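Local coordinates for protein FKBP-type peptidyl-prolyl cis-trans isomerase fkpA (Escherichia coli, PDB 1Q6I) that catalyses the cis-trans isomerisation of proline peptide bonds, speeding protein folding in the bacterial periplasm, and also acts as a folding chaperone, at residues Asp140-Asn145 / Leu166-Asp171; Ile190-Pro195 / Phe216-Leu221; Val144-Thr149 / Tyr160-Pro165. One frame throughout, in Å; residues are numbered along the deposited sequence.

All three contacts use strands of one antiparallel sheet in the FKBP-type isomerase domain; contact 3 sets a loop against it. Contact 1 pairs the first half of strand 141-150 with strand 166-169, and contact 2 pairs strands 189-194 and 214-223; strands 141-150 and 214-223 are themselves neighbours, so the two pairings are joined. Contact 2 is buried, while contact 1 is apolar on its inner face and partly exposed on the other. Contact 3 shares Val-144 and Asn-145 with contact 1, but its largely exposed loop makes no backbone hydrogen bond to the strand segment; aromatic and polar packing replaces the backbone bonds of contacts 1 and 2. FK5 is touched by all three, in contact 1 through Leu-166.

Contact 1: residues Asp140-Asn145 / Leu166-Asp171; sequences DTVVVN and LSFRLD
Val-142 and Phe-168 form the middle of an antiparallel pairing, exchanging backbone bonds in both directions: Val-142 N to Phe-168 O at 3.0 Å and Phe-168 N to Val-142 O at 2.9 Å. Val-144 and Leu-166 repeat the exchange one hydrogen-bonded pair further on, Val-144 N to Leu-166 O and Leu-166 N to Val-144 O, each 2.9 Å. At the other end Leu-170 N reaches Asp-140 O at 3.0 Å, almost straight at 174°. Between these pairs, Thr-141 faces Arg-169 and Val-143 faces Ser-167 as non-hydrogen-bonded pairs, and CA-H...O contacts such as Val-143 CA to Leu-166 O at 3.2 Å fill in.

This is the sheet of the FKBP fold, which curls round the short helix 175-180. Val-142, Val-144, Leu-166 and Phe-168 point to the helix side, where Val-144 packs on Trp-177 and Leu-166 touches FK5.

The apolar packing is carried by Val-144, whose CG2 comes obliquely to Phe-168 CE2 at 3.8 Å, the side chains meeting at about a right angle. With CG set between backbone N and carbonyl carbon (chi1 58°), the Phe-168 ring leans back over strand 141-145; CG2 of Val-142 lies over one face, but is modelled too close to be trusted in detail.

Contacts on the outer face are lighter: Ser-167 OG lies 3.7 Å from Val-143 CG2, and Thr-141 OG1 brushes the Arg-169 chain at CG.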
loop_
_atom_site.group_PDB
_atom_site.type_symbol
_atom_site.label_atom_id
_atom_site.label_comp_id
_atom_site.label_asym_id
_atom_site.label_seq_id
_atom_site.Cartn_x
_atom_site.Cartn_y
_atom_site.Cartn_z
ATOM N N ASP A 140 15.932 -28.681 29.291
ATOM C CA ASP A 140 16.154 -29.740 28.282
ATOM C C ASP A 140 15.688 -29.408 26.860
ATOM O O ASP A 140 14.806 -28.566 26.625
ATOM C CB ASP A 140 15.425 -31.069 28.622
ATOM C CG ASP A 140 15.970 -31.805 29.858
ATOM O OD1 ASP A 140 17.080 -31.490 30.359
ATOM O OD2 ASP A 140 15.300 -32.738 30.386
ATOM N N THR A 141 16.238 -30.157 25.917
ATOM C CA THR A 141 15.751 -30.146 24.546
ATOM C C THR A 141 14.930 -31.416 24.276
ATOM O O THR A 141 15.324 -32.520 24.656
ATOM C CB THR A 141 16.926 -30.116 23.597
ATOM O OG1 THR A 141 17.556 -28.835 23.683
ATOM C CG2 THR A 141 16.463 -30.279 22.108
ATOM N N VAL A 142 13.812 -31.255 23.587
ATOM C CA VAL A 142 12.949 -32.361 23.251
ATOM C C VAL A 142 12.774 -32.402 21.750
ATOM O O VAL A 142 12.789 -31.352 21.072
ATOM C CB VAL A 142 11.549 -32.274 23.906
ATOM C CG1 VAL A 142 11.646 -32.372 25.449
ATOM C CG2 VAL A 142 10.798 -31.021 23.480
ATOM N N VAL A 143 12.631 -33.632 21.252
ATOM C CA VAL A 143 12.343 -33.913 19.852
ATOM C C VAL A 143 10.972 -34.628 19.815
ATOM O O VAL A 143 10.805 -35.662 20.483
ATOM C CB VAL A 143 13.413 -34.847 19.225
ATOM C CG1 VAL A 143 13.139 -35.061 17.748
ATOM C CG2 VAL A 143 14.830 -34.341 19.447
ATOM N N VAL A 144 10.017 -34.110 19.030
ATOM C CA VAL A 144 8.665 -34.657 18.966
ATOM C C VAL A 144 8.037 -34.706 17.596
ATOM O O VAL A 144 8.382 -33.910 16.720
ATOM C CB VAL A 144 7.694 -33.740 19.769
ATOM C CG1 VAL A 144 8.129 -33.622 21.213
ATOM C CG2 VAL A 144 7.614 -32.314 19.150
ATOM N N ASN A 145 7.118 -35.648 17.392
ATOM C CA ASN A 145 6.206 -35.531 16.282
ATOM C C ASN A 145 4.890 -35.057 16.910
ATOM O O ASN A 145 4.574 -35.375 18.049
ATOM C CB ASN A 145 6.005 -36.828 15.520
ATOM C CG ASN A 145 7.197 -37.186 14.657
ATOM O OD1 ASN A 145 7.643 -36.401 13.784
ATOM N ND2 ASN A 145 7.717 -38.375 14.881
ATOM N N LEU A 166 10.305 -32.372 15.191
ATOM C CA LEU A 166 10.683 -31.034 15.553
ATOM C C LEU A 166 11.446 -31.063 16.863
ATOM O O LEU A 166 11.075 -31.736 17.799
ATOM C CB LEU A 166 9.418 -30.213 15.764
ATOM C CG LEU A 166 9.632 -28.807 16.321
ATOM C CD1 LEU A 166 10.060 -27.913 15.179
ATOM C CD2 LEU A 166 8.344 -28.294 16.990
ATOM N N SER A 167 12.454 -30.234 16.937
ATOM C CA SER A 167 13.308 -30.114 18.082
ATOM C C SER A 167 13.050 -28.756 18.671
ATOM O O SER A 167 12.931 -27.822 17.912
ATOM C CB SER A 167 14.763 -30.073 17.576
ATOM O OG SER A 167 15.615 -30.948 18.247
ATOM N N PHE A 168 13.013 -28.619 19.995
ATOM C CA PHE A 168 12.996 -27.312 20.623
ATOM C C PHE A 168 13.332 -27.387 22.120
ATOM O O PHE A 168 13.265 -28.459 22.756
ATOM C CB PHE A 168 11.625 -26.677 20.450
ATOM C CG PHE A 168 10.523 -27.498 21.005
ATOM C CD1 PHE A 168 10.305 -27.543 22.363
ATOM C CD2 PHE A 168 9.699 -28.230 20.163
ATOM C CE1 PHE A 168 9.279 -28.309 22.879
ATOM C CE2 PHE A 168 8.692 -28.984 20.664
ATOM C CZ PHE A 168 8.478 -29.037 22.040
ATOM N N ARG A 169 13.645 -26.247 22.701
ATOM C CA ARG A 169 13.849 -26.184 24.138
ATOM C C ARG A 169 12.479 -26.208 24.838
ATOM O O ARG A 169 11.532 -25.513 24.431
ATOM C CB ARG A 169 14.689 -24.950 24.527
ATOM C CG ARG A 169 16.140 -25.022 23.977
ATOM C CD ARG A 169 17.047 -23.894 24.472
ATOM N NE ARG A 169 16.557 -22.569 24.098
ATOM C CZ ARG A 169 16.942 -21.910 23.015
ATOM N NH1 ARG A 169 17.828 -22.447 22.188
ATOM N NH2 ARG A 169 16.454 -20.710 22.759
ATOM N N LEU A 170 12.353 -27.090 25.828
ATOM C CA LEU A 170 11.099 -27.281 26.555
ATOM C C LEU A 170 10.545 -25.979 27.090
ATOM O O LEU A 170 9.350 -25.777 27.067
ATOM C CB LEU A 170 11.292 -28.239 27.746
ATOM C CG LEU A 170 10.002 -28.529 28.540
ATOM C CD1 LEU A 170 9.019 -29.221 27.643
ATOM C CD2 LEU A 170 10.306 -29.364 29.785
ATOM N N ASP A 171 11.440 -25.095 27.543
ATOM C CA ASP A 171 11.091 -23.809 28.123
ATOM C C ASP A 171 10.861 -22.699 27.089
ATOM O O ASP A 171 10.528 -21.581 27.459
ATOM C CB ASP A 171 12.182 -23.366 29.134
ATOM C CG ASP A 171 12.223 -24.261 30.364
ATOM O OD1 ASP A 171 13.272 -24.369 30.993
ATOM O OD2 ASP A 171 11.251 -24.910 30.788
#

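Contact 2: residues Ile190-Pro195 / Phe216-Leu221. With FK5 (8-deethyl-8-[but-3-enyl]-ascomycin), chain C.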
loop_
_atom_site.group_PDB
_atom_site.type_symbol
_atom_site.label_atom_id
_atom_site.label_comp_id
_atom_site.label_asym_id
_atom_site.label_seq_id
_atom_site.Cartn_x
_atom_site.Cartn_y
_atom_site.Cartn_z
ATOM N N ILE A 190 1.225 -38.504 24.383
ATOM C CA ILE A 190 0.275 -37.841 25.212
ATOM C C ILE A 190 -0.582 -36.921 24.376
ATOM O O ILE A 190 -0.155 -36.391 23.374
ATOM C CB ILE A 190 0.999 -37.063 26.328
ATOM C CG1 ILE A 190 -0.007 -36.479 27.306
ATOM C CG2 ILE A 190 1.900 -35.941 25.765
ATOM C CD1 ILE A 190 0.624 -35.919 28.562
ATOM N N LYS A 191 -1.826 -36.795 24.781
ATOM C CA LYS A 191 -2.754 -35.897 24.125
ATOM C C LYS A 191 -2.887 -34.708 25.046
ATOM O O LYS A 191 -3.166 -34.853 26.228
ATOM C CB LYS A 191 -4.085 -36.584 23.892
ATOM C CG LYS A 191 -5.219 -35.680 23.369
ATOM C CD LYS A 191 -6.378 -36.539 22.802
ATOM C CE LYS A 191 -7.653 -35.753 22.548
ATOM N NZ LYS A 191 -8.621 -36.622 21.833
ATOM N N LEU A 192 -2.665 -33.523 24.509
ATOM C CA LEU A 192 -2.748 -32.322 25.302
ATOM C C LEU A 192 -3.929 -31.508 24.811
ATOM O O LEU A 192 -4.072 -31.285 23.631
ATOM C CB LEU A 192 -1.457 -31.504 25.178
ATOM C CG LEU A 192 -0.087 -32.108 25.553
ATOM C CD1 LEU A 192 1.000 -31.021 25.468
ATOM C CD2 LEU A 192 -0.054 -32.674 26.948
ATOM N N VAL A 193 -4.772 -31.085 25.742
ATOM C CA VAL A 193 -5.927 -30.252 25.460
ATOM C C VAL A 193 -5.695 -28.973 26.251
ATOM O O VAL A 193 -5.869 -28.927 27.473
ATOM C CB VAL A 193 -7.193 -30.978 25.825
ATOM C CG1 VAL A 193 -8.412 -30.060 25.815
ATOM C CG2 VAL A 193 -7.363 -32.099 24.848
ATOM N N ILE A 194 -5.258 -27.950 25.515
ATOM C CA ILE A 194 -4.697 -26.750 26.114
ATOM C C ILE A 194 -5.610 -25.556 26.032
ATOM O O ILE A 194 -5.995 -25.134 24.945
ATOM C CB ILE A 194 -3.341 -26.433 25.440
ATOM C CG1 ILE A 194 -2.429 -27.671 25.393
ATOM C CG2 ILE A 194 -2.617 -25.295 26.153
ATOM C CD1 ILE A 194 -1.062 -27.451 24.594
ATOM N N PRO A 195 -5.958 -25.016 27.198
ATOM C CA PRO A 195 -6.709 -23.768 27.283
ATOM C C PRO A 195 -5.936 -22.607 26.677
ATOM O O PRO A 195 -4.699 -22.596 26.744
ATOM C CB PRO A 195 -6.839 -23.496 28.788
ATOM C CG PRO A 195 -6.388 -24.661 29.479
ATOM C CD PRO A 195 -5.668 -25.582 28.520
ATOM N N PHE A 216 -3.495 -31.184 21.000
ATOM C CA PHE A 216 -2.297 -31.720 20.373
ATOM C C PHE A 216 -2.134 -33.221 20.645
ATOM O O PHE A 216 -2.246 -33.670 21.803
ATOM C CB PHE A 216 -1.087 -31.006 20.943
ATOM C CG PHE A 216 -0.885 -29.622 20.416
ATOM C CD1 PHE A 216 -0.256 -29.420 19.215
ATOM C CD2 PHE A 216 -1.286 -28.532 21.141
ATOM C CE1 PHE A 216 -0.059 -28.172 18.737
ATOM C CE2 PHE A 216 -1.096 -27.293 20.666
ATOM C CZ PHE A 216 -0.471 -27.103 19.468
ATOM N N ASP A 217 -1.875 -33.992 19.603
ATOM C CA ASP A 217 -1.419 -35.383 19.778
ATOM C C ASP A 217 0.096 -35.430 19.565
ATOM O O ASP A 217 0.556 -35.226 18.453
ATOM C CB ASP A 217 -2.078 -36.308 18.785
ATOM C CG ASP A 217 -3.553 -36.316 18.928
ATOM O OD1 ASP A 217 -4.031 -36.583 20.070
ATOM O OD2 ASP A 217 -4.314 -36.054 17.969
ATOM N N VAL A 218 0.828 -35.685 20.654
ATOM C CA VAL A 218 2.251 -35.657 20.702
ATOM C C VAL A 218 2.928 -37.007 20.941
ATOM O O VAL A 218 2.508 -37.784 21.821
ATOM C CB VAL A 218 2.667 -34.762 21.853
ATOM C CG1 VAL A 218 4.134 -34.446 21.787
ATOM C CG2 VAL A 218 1.914 -33.500 21.830
ATOM N N GLU A 219 3.995 -37.272 20.188
ATOM C CA GLU A 219 4.881 -38.391 20.485
ATOM C C GLU A 219 6.255 -37.821 20.877
ATOM O O GLU A 219 6.827 -37.027 20.136
ATOM C CB GLU A 219 5.017 -39.348 19.301
ATOM C CG GLU A 219 3.710 -39.978 18.880
ATOM C CD GLU A 219 3.841 -40.952 17.733
ATOM O OE1 GLU A 219 4.908 -40.974 17.018
ATOM O OE2 GLU A 219 2.834 -41.690 17.542
ATOM N N LEU A 220 6.761 -38.202 22.061
ATOM C CA LEU A 220 8.086 -37.758 22.530
ATOM C C LEU A 220 9.191 -38.749 22.179
ATOM O O LEU A 220 9.260 -39.858 22.740
ATOM C CB LEU A 220 8.064 -37.508 24.029
ATOM C CG LEU A 220 9.304 -37.103 24.801
ATOM C CD1 LEU A 220 9.869 -35.793 24.287
ATOM C CD2 LEU A 220 8.888 -36.977 26.234
ATOM N N LEU A 221 10.054 -38.337 21.244
ATOM C CA LEU A 221 11.118 -39.209 20.714
ATOM C C LEU A 221 12.427 -39.120 21.475
ATOM O O LEU A 221 13.120 -40.120 21.634
ATOM C CB LEU A 221 11.428 -38.865 19.273
ATOM C CG LEU A 221 10.242 -38.804 18.336
ATOM C CD1 LEU A 221 10.789 -38.406 16.981
ATOM C CD2 LEU A 221 9.563 -40.171 18.274
HETATM C C1 FK5 C . 4.900 -23.702 20.167
HETATM C C2 FK5 C . 3.904 -24.805 19.901
HETATM C C3 FK5 C . 3.859 -26.138 20.613
HETATM C C4 FK5 C . 5.071 -26.867 20.099
HETATM C C5 FK5 C . 4.940 -27.155 18.596
HETATM C C6 FK5 C . 4.559 -25.918 17.771
HETATM C C8 FK5 C . 2.476 -24.632 17.986
HETATM C C9 FK5 C . 2.152 -24.878 16.681
HETATM C C10 FK5 C . 2.404 -23.839 15.622
HETATM C C11 FK5 C . 1.948 -22.410 15.948
HETATM C C12 FK5 C . 2.477 -21.402 14.919
HETATM C C13 FK5 C . 3.954 -21.612 14.631
HETATM C C14 FK5 C . 4.219 -23.065 14.315
HETATM C C15 FK5 C . 5.693 -23.366 14.038
HETATM C C16 FK5 C . 6.014 -23.388 12.560
HETATM C C17 FK5 C . 6.786 -22.188 12.026
HETATM C C18 FK5 C . 7.425 -21.314 13.121
HETATM C C19 FK5 C . 8.914 -21.562 13.345
HETATM C C20 FK5 C . 9.722 -20.470 13.902
HETATM C C21 FK5 C . 10.773 -20.732 14.941
HETATM C C22 FK5 C . 10.216 -20.715 16.348
HETATM C C23 FK5 C . 9.602 -21.951 16.940
HETATM C C24 FK5 C . 8.932 -21.658 18.287
HETATM C C25 FK5 C . 7.763 -22.619 18.355
HETATM C C26 FK5 C . 6.708 -22.444 19.446
HETATM C C27 FK5 C . 6.366 -21.018 19.452
HETATM C C28 FK5 C . 6.800 -20.264 20.604
HETATM C C29 FK5 C . 6.349 -18.874 20.842
HETATM C C30 FK5 C . 5.246 -18.861 21.891
HETATM C C31 FK5 C . 4.898 -17.428 22.302
HETATM C C32 FK5 C . 6.165 -16.767 22.775
HETATM C C33 FK5 C . 7.193 -16.717 21.661
HETATM C C34 FK5 C . 7.579 -18.136 21.328
HETATM C C35 FK5 C . 0.442 -22.294 16.031
HETATM C C36 FK5 C . 5.815 -21.420 11.134
HETATM C C37 FK5 C . 9.581 -22.873 13.049
HETATM C C38 FK5 C . 11.880 -19.700 14.734
HETATM C C39 FK5 C . 13.195 -20.414 14.504
HETATM C C40 FK5 C . 14.104 -19.950 13.448
HETATM C C41 FK5 C . 8.384 -23.977 18.564
HETATM C C42 FK5 C . 5.594 -20.442 18.306
HETATM C C43 FK5 C . 4.227 -19.466 13.613
HETATM C C44 FK5 C . 7.133 -25.273 14.091
HETATM C C45 FK5 C . 2.657 -17.052 23.061
HETATM N N7 FK5 C . 3.581 -25.090 18.521
HETATM O O1 FK5 C . 5.530 -23.246 19.190
HETATM O O2 FK5 C . 5.191 -23.274 21.468
HETATM O O3 FK5 C . 1.615 -23.860 18.731
HETATM O O4 FK5 C . 1.612 -26.110 16.304
HETATM O O5 FK5 C . 3.815 -23.801 15.453
HETATM O O6 FK5 C . 1.663 -24.354 14.485
HETATM O O7 FK5 C . 4.396 -20.866 13.525
HETATM O O8 FK5 C . 5.961 -24.643 14.550
HETATM O O9 FK5 C . 10.251 -19.596 17.178
HETATM O O10 FK5 C . 9.786 -21.921 19.367
HETATM O O11 FK5 C . 3.984 -17.418 23.375
HETATM O O12 FK5 C . 5.909 -15.475 23.239
#
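The ring of Phe-216 meets Ile-194 obliquely, CD1 of the isoleucine lying 3.6 Å from CD2, while the ring edge near CE1 is turned to FK5, whose O4 sits close to the ring plane at 3.6 Å from CE1. Trp-177 packs against this phenylalanine edge-to-face, and Phe-156 meets it with the ring planes at about 90°. Phe-216 shares its face of the sheet with Ile-190, Leu-192 and Val-218; with CG anti to the carbonyl carbon (chi1 -76°) the ring lies on the backbone N side. Cut back to an alanine, this position would probably strip O4 of one aromatic neighbour, leave Ile-194 CD1 without the ring it packs on, and open a gap beside Trp-177.

Behind the side chains, Leu-192 and Phe-216 exchange two backbone bonds of 2.7 Å, N to O each way, and Ile-190 and Val-218 a second pair of bonds. On the reverse face, Lys-191 runs extended beside Asp-217: CD is 3.6 Å from OD1, but NZ stays 4.9 Å from OD1, with no salt bridge. Helix 70-111 reaches this face through Phe-110, which touches Lys-191.

The arrangement is typical of the FKBP ligand pocket, where aromatic edges surround the ketone oxygen of FK506-like macrolides.

Contact 3: residues Val144-Thr149 / Tyr160-Pro165. With FK5 (8-deethyl-8-[but-3-enyl]-ascomycin), chain C.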
loop_
_atom_site.group_PDB
_atom_site.type_symbol
_atom_site.label_atom_id
_atom_site.label_comp_id
_atom_site.label_asym_id
_atom_site.label_seq_id
_atom_site.Cartn_x
_atom_site.Cartn_y
_atom_site.Cartn_z
ATOM N N VAL A 144 10.017 -34.110 19.030
ATOM C CA VAL A 144 8.665 -34.657 18.966
ATOM C C VAL A 144 8.037 -34.706 17.596
ATOM O O VAL A 144 8.382 -33.910 16.720
ATOM C CB VAL A 144 7.694 -33.740 19.769
ATOM C CG1 VAL A 144 8.129 -33.622 21.213
ATOM C CG2 VAL A 144 7.614 -32.314 19.150
ATOM N N ASN A 145 7.118 -35.648 17.392
ATOM C CA ASN A 145 6.206 -35.531 16.282
ATOM C C ASN A 145 4.890 -35.057 16.910
ATOM O O ASN A 145 4.574 -35.375 18.049
ATOM C CB ASN A 145 6.005 -36.828 15.520
ATOM C CG ASN A 145 7.197 -37.186 14.657
ATOM O OD1 ASN A 145 7.643 -36.401 13.784
ATOM N ND2 ASN A 145 7.717 -38.375 14.881
ATOM N N TYR A 146 4.124 -34.271 16.181
ATOM C CA TYR A 146 2.836 -33.817 16.720
ATOM C C TYR A 146 1.841 -33.451 15.629
ATOM O O TYR A 146 2.162 -33.220 14.474
ATOM C CB TYR A 146 3.016 -32.631 17.681
ATOM C CG TYR A 146 3.451 -31.394 16.979
ATOM C CD1 TYR A 146 4.782 -31.185 16.728
ATOM C CD2 TYR A 146 2.527 -30.457 16.494
ATOM C CE1 TYR A 146 5.225 -30.091 16.049
ATOM C CE2 TYR A 146 2.967 -29.337 15.795
ATOM C CZ TYR A 146 4.336 -29.164 15.575
ATOM O OH TYR A 146 4.866 -28.084 14.861
ATOM N N LYS A 147 0.605 -33.366 16.042
ATOM C CA LYS A 147 -0.456 -32.973 15.190
ATOM C C LYS A 147 -1.242 -32.060 16.062
ATOM O O LYS A 147 -1.519 -32.423 17.218
ATOM C CB LYS A 147 -1.252 -34.202 14.858
ATOM C CG LYS A 147 -2.450 -33.970 14.055
ATOM C CD LYS A 147 -2.939 -35.303 13.465
ATOM C CE LYS A 147 -3.868 -36.030 14.410
ATOM N NZ LYS A 147 -4.826 -36.843 13.605
ATOM N N GLY A 148 -1.573 -30.878 15.541
ATOM C CA GLY A 148 -2.415 -29.925 16.246
ATOM C C GLY A 148 -3.727 -29.626 15.501
ATOM O O GLY A 148 -3.727 -29.457 14.278
ATOM N N THR A 149 -4.843 -29.604 16.250
ATOM C CA THR A 149 -6.161 -29.344 15.710
ATOM C C THR A 149 -6.948 -28.423 16.634
ATOM O O THR A 149 -6.719 -28.380 17.846
ATOM C CB THR A 149 -6.990 -30.628 15.550
ATOM O OG1 THR A 149 -7.221 -31.222 16.832
ATOM C CG2 THR A 149 -6.258 -31.719 14.754
ATOM N N TYR A 160 4.473 -34.627 11.080
ATOM C CA TYR A 160 4.580 -35.820 10.243
ATOM C C TYR A 160 4.654 -35.500 8.747
ATOM O O TYR A 160 5.372 -36.159 7.991
ATOM C CB TYR A 160 3.351 -36.715 10.485
ATOM C CG TYR A 160 3.189 -37.224 11.896
ATOM C CD1 TYR A 160 3.981 -38.263 12.367
ATOM C CD2 TYR A 160 2.244 -36.682 12.753
ATOM C CE1 TYR A 160 3.839 -38.740 13.643
ATOM C CE2 TYR A 160 2.096 -37.144 14.028
ATOM C CZ TYR A 160 2.896 -38.170 14.471
ATOM O OH TYR A 160 2.771 -38.645 15.756
ATOM N N THR A 161 3.896 -34.500 8.312
ATOM C CA THR A 161 3.910 -34.092 6.914
ATOM C C THR A 161 5.212 -33.417 6.471
ATOM O O THR A 161 5.437 -33.318 5.280
ATOM C CB THR A 161 2.763 -33.142 6.590
ATOM O OG1 THR A 161 2.915 -31.953 7.357
ATOM C CG2 THR A 161 1.384 -33.724 7.014
ATOM N N ARG A 162 6.054 -32.936 7.390
ATOM C CA ARG A 162 7.340 -32.366 6.960
ATOM C C ARG A 162 8.367 -33.465 6.895
ATOM O O ARG A 162 9.535 -33.237 6.588
ATOM C CB ARG A 162 7.837 -31.260 7.883
ATOM C CG ARG A 162 7.022 -29.986 7.809
ATOM C CD ARG A 162 7.424 -28.918 8.830
ATOM N NE ARG A 162 7.287 -29.348 10.218
ATOM C CZ ARG A 162 6.274 -28.994 11.026
ATOM N NH1 ARG A 162 5.288 -28.233 10.580
ATOM N NH2 ARG A 162 6.239 -29.410 12.276
ATOM N N GLY A 163 7.929 -34.668 7.210
ATOM C CA GLY A 163 8.807 -35.810 7.155
ATOM C C GLY A 163 9.903 -35.771 8.196
ATOM O O GLY A 163 10.884 -36.485 8.072
ATOM N N GLU A 164 9.760 -34.937 9.218
ATOM C CA GLU A 164 10.785 -34.889 10.238
ATOM C C GLU A 164 10.223 -34.392 11.543
ATOM O O GLU A 164 9.280 -33.626 11.585
ATOM C CB GLU A 164 11.966 -34.036 9.785
ATOM C CG GLU A 164 11.683 -32.548 9.795
ATOM C CD GLU A 164 12.896 -31.730 9.419
ATOM O OE1 GLU A 164 13.931 -32.319 9.072
ATOM O OE2 GLU A 164 12.809 -30.494 9.464
ATOM N N PRO A 165 10.758 -34.897 12.629
ATOM C CA PRO A 165 10.315 -34.432 13.934
ATOM C C PRO A 165 10.812 -33.011 14.160
ATOM O O PRO A 165 11.606 -32.520 13.401
ATOM C CB PRO A 165 10.998 -35.393 14.878
ATOM C CG PRO A 165 12.229 -35.814 14.140
ATOM C CD PRO A 165 11.761 -35.969 12.731
HETATM C C1 FK5 C . 4.900 -23.702 20.167
HETATM C C2 FK5 C . 3.904 -24.805 19.901
HETATM C C3 FK5 C . 3.859 -26.138 20.613
HETATM C C4 FK5 C . 5.071 -26.867 20.099
HETATM C C5 FK5 C . 4.940 -27.155 18.596
HETATM C C6 FK5 C . 4.559 -25.918 17.771
HETATM C C8 FK5 C . 2.476 -24.632 17.986
HETATM C C9 FK5 C . 2.152 -24.878 16.681
HETATM C C10 FK5 C . 2.404 -23.839 15.622
HETATM C C11 FK5 C . 1.948 -22.410 15.948
HETATM C C12 FK5 C . 2.477 -21.402 14.919
HETATM C C13 FK5 C . 3.954 -21.612 14.631
HETATM C C14 FK5 C . 4.219 -23.065 14.315
HETATM C C15 FK5 C . 5.693 -23.366 14.038
HETATM C C16 FK5 C . 6.014 -23.388 12.560
HETATM C C17 FK5 C . 6.786 -22.188 12.026
HETATM C C18 FK5 C . 7.425 -21.314 13.121
HETATM C C19 FK5 C . 8.914 -21.562 13.345
HETATM C C20 FK5 C . 9.722 -20.470 13.902
HETATM C C21 FK5 C . 10.773 -20.732 14.941
HETATM C C22 FK5 C . 10.216 -20.715 16.348
HETATM C C23 FK5 C . 9.602 -21.951 16.940
HETATM C C24 FK5 C . 8.932 -21.658 18.287
HETATM C C25 FK5 C . 7.763 -22.619 18.355
HETATM C C26 FK5 C . 6.708 -22.444 19.446
HETATM C C27 FK5 C . 6.366 -21.018 19.452
HETATM C C28 FK5 C . 6.800 -20.264 20.604
HETATM C C29 FK5 C . 6.349 -18.874 20.842
HETATM C C30 FK5 C . 5.246 -18.861 21.891
HETATM C C31 FK5 C . 4.898 -17.428 22.302
HETATM C C32 FK5 C . 6.165 -16.767 22.775
HETATM C C33 FK5 C . 7.193 -16.717 21.661
HETATM C C34 FK5 C . 7.579 -18.136 21.328
HETATM C C35 FK5 C . 0.442 -22.294 16.031
HETATM C C36 FK5 C . 5.815 -21.420 11.134
HETATM C C37 FK5 C . 9.581 -22.873 13.049
HETATM C C38 FK5 C . 11.880 -19.700 14.734
HETATM C C39 FK5 C . 13.195 -20.414 14.504
HETATM C C40 FK5 C . 14.104 -19.950 13.448
HETATM C C41 FK5 C . 8.384 -23.977 18.564
HETATM C C42 FK5 C . 5.594 -20.442 18.306
HETATM C C43 FK5 C . 4.227 -19.466 13.613
HETATM C C44 FK5 C . 7.133 -25.273 14.091
HETATM C C45 FK5 C . 2.657 -17.052 23.061
HETATM N N7 FK5 C . 3.581 -25.090 18.521
HETATM O O1 FK5 C . 5.530 -23.246 19.190
HETATM O O2 FK5 C . 5.191 -23.274 21.468
HETATM O O3 FK5 C . 1.615 -23.860 18.731
HETATM O O4 FK5 C . 1.612 -26.110 16.304
HETATM O O5 FK5 C . 3.815 -23.801 15.453
HETATM O O6 FK5 C . 1.663 -24.354 14.485
HETATM O O7 FK5 C . 4.396 -20.866 13.525
HETATM O O8 FK5 C . 5.961 -24.643 14.550
HETATM O O9 FK5 C . 10.251 -19.596 17.178
HETATM O O10 FK5 C . 9.786 -21.921 19.367
HETATM O O11 FK5 C . 3.984 -17.418 23.375
HETATM O O12 FK5 C . 5.909 -15.475 23.239
#
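Tyr-146 and Arg-162 meet at the rim of the FK5 site. NH2 of the arginine donates to the tyrosine OH at 3.2 Å, in a bond bent to 146°. The hydroxyl lies towards the guanidinium edge but 20° out of its plane. FK5 occupies one face of the tyrosine ring: its C5, in the six-membered piperidine ring, stands 3.7 Å above the plane, offset toward the rim. The O4 oxygen of FK5 is 3.5 Å from CE2 of Tyr-146.

On the other side of the strand, Asn-145 and Tyr-160 make the second half of the contact. CB of Asn-145 sits over one face of the Tyr-160 ring, 3.4 Å from CE1; the amide plane is 26° from the ring plane, but it is CB rather than the amide that rests on the face. The amide OD1 points instead to Pro-165, 3.3 Å from its CA. Val-144 O comes to 3.4 Å from Pro-165 CA, and the proline is thus held against the strand by packing.

Further out, Asp-157 fixes the first pair. One carboxylate oxygen forms a salt bridge with NH1 of Arg-162, and the other is hydrogen-bonded to Tyr-146 OH and to FK5. The tyrosine ring stands up from the strand, edge-to-face with Trp-177. In the loop, Gly-163 N bonds back to Tyr-160 O at 3.1 Å and closes the short 3-10 turn carrying Tyr-160 and Arg-162. A tyrosine covering the piperidine, tied through its hydroxyl to an aspartate and an arginine at the pocket's edge, is characteristic of the FKBP pocket, here occupied by the macrolide.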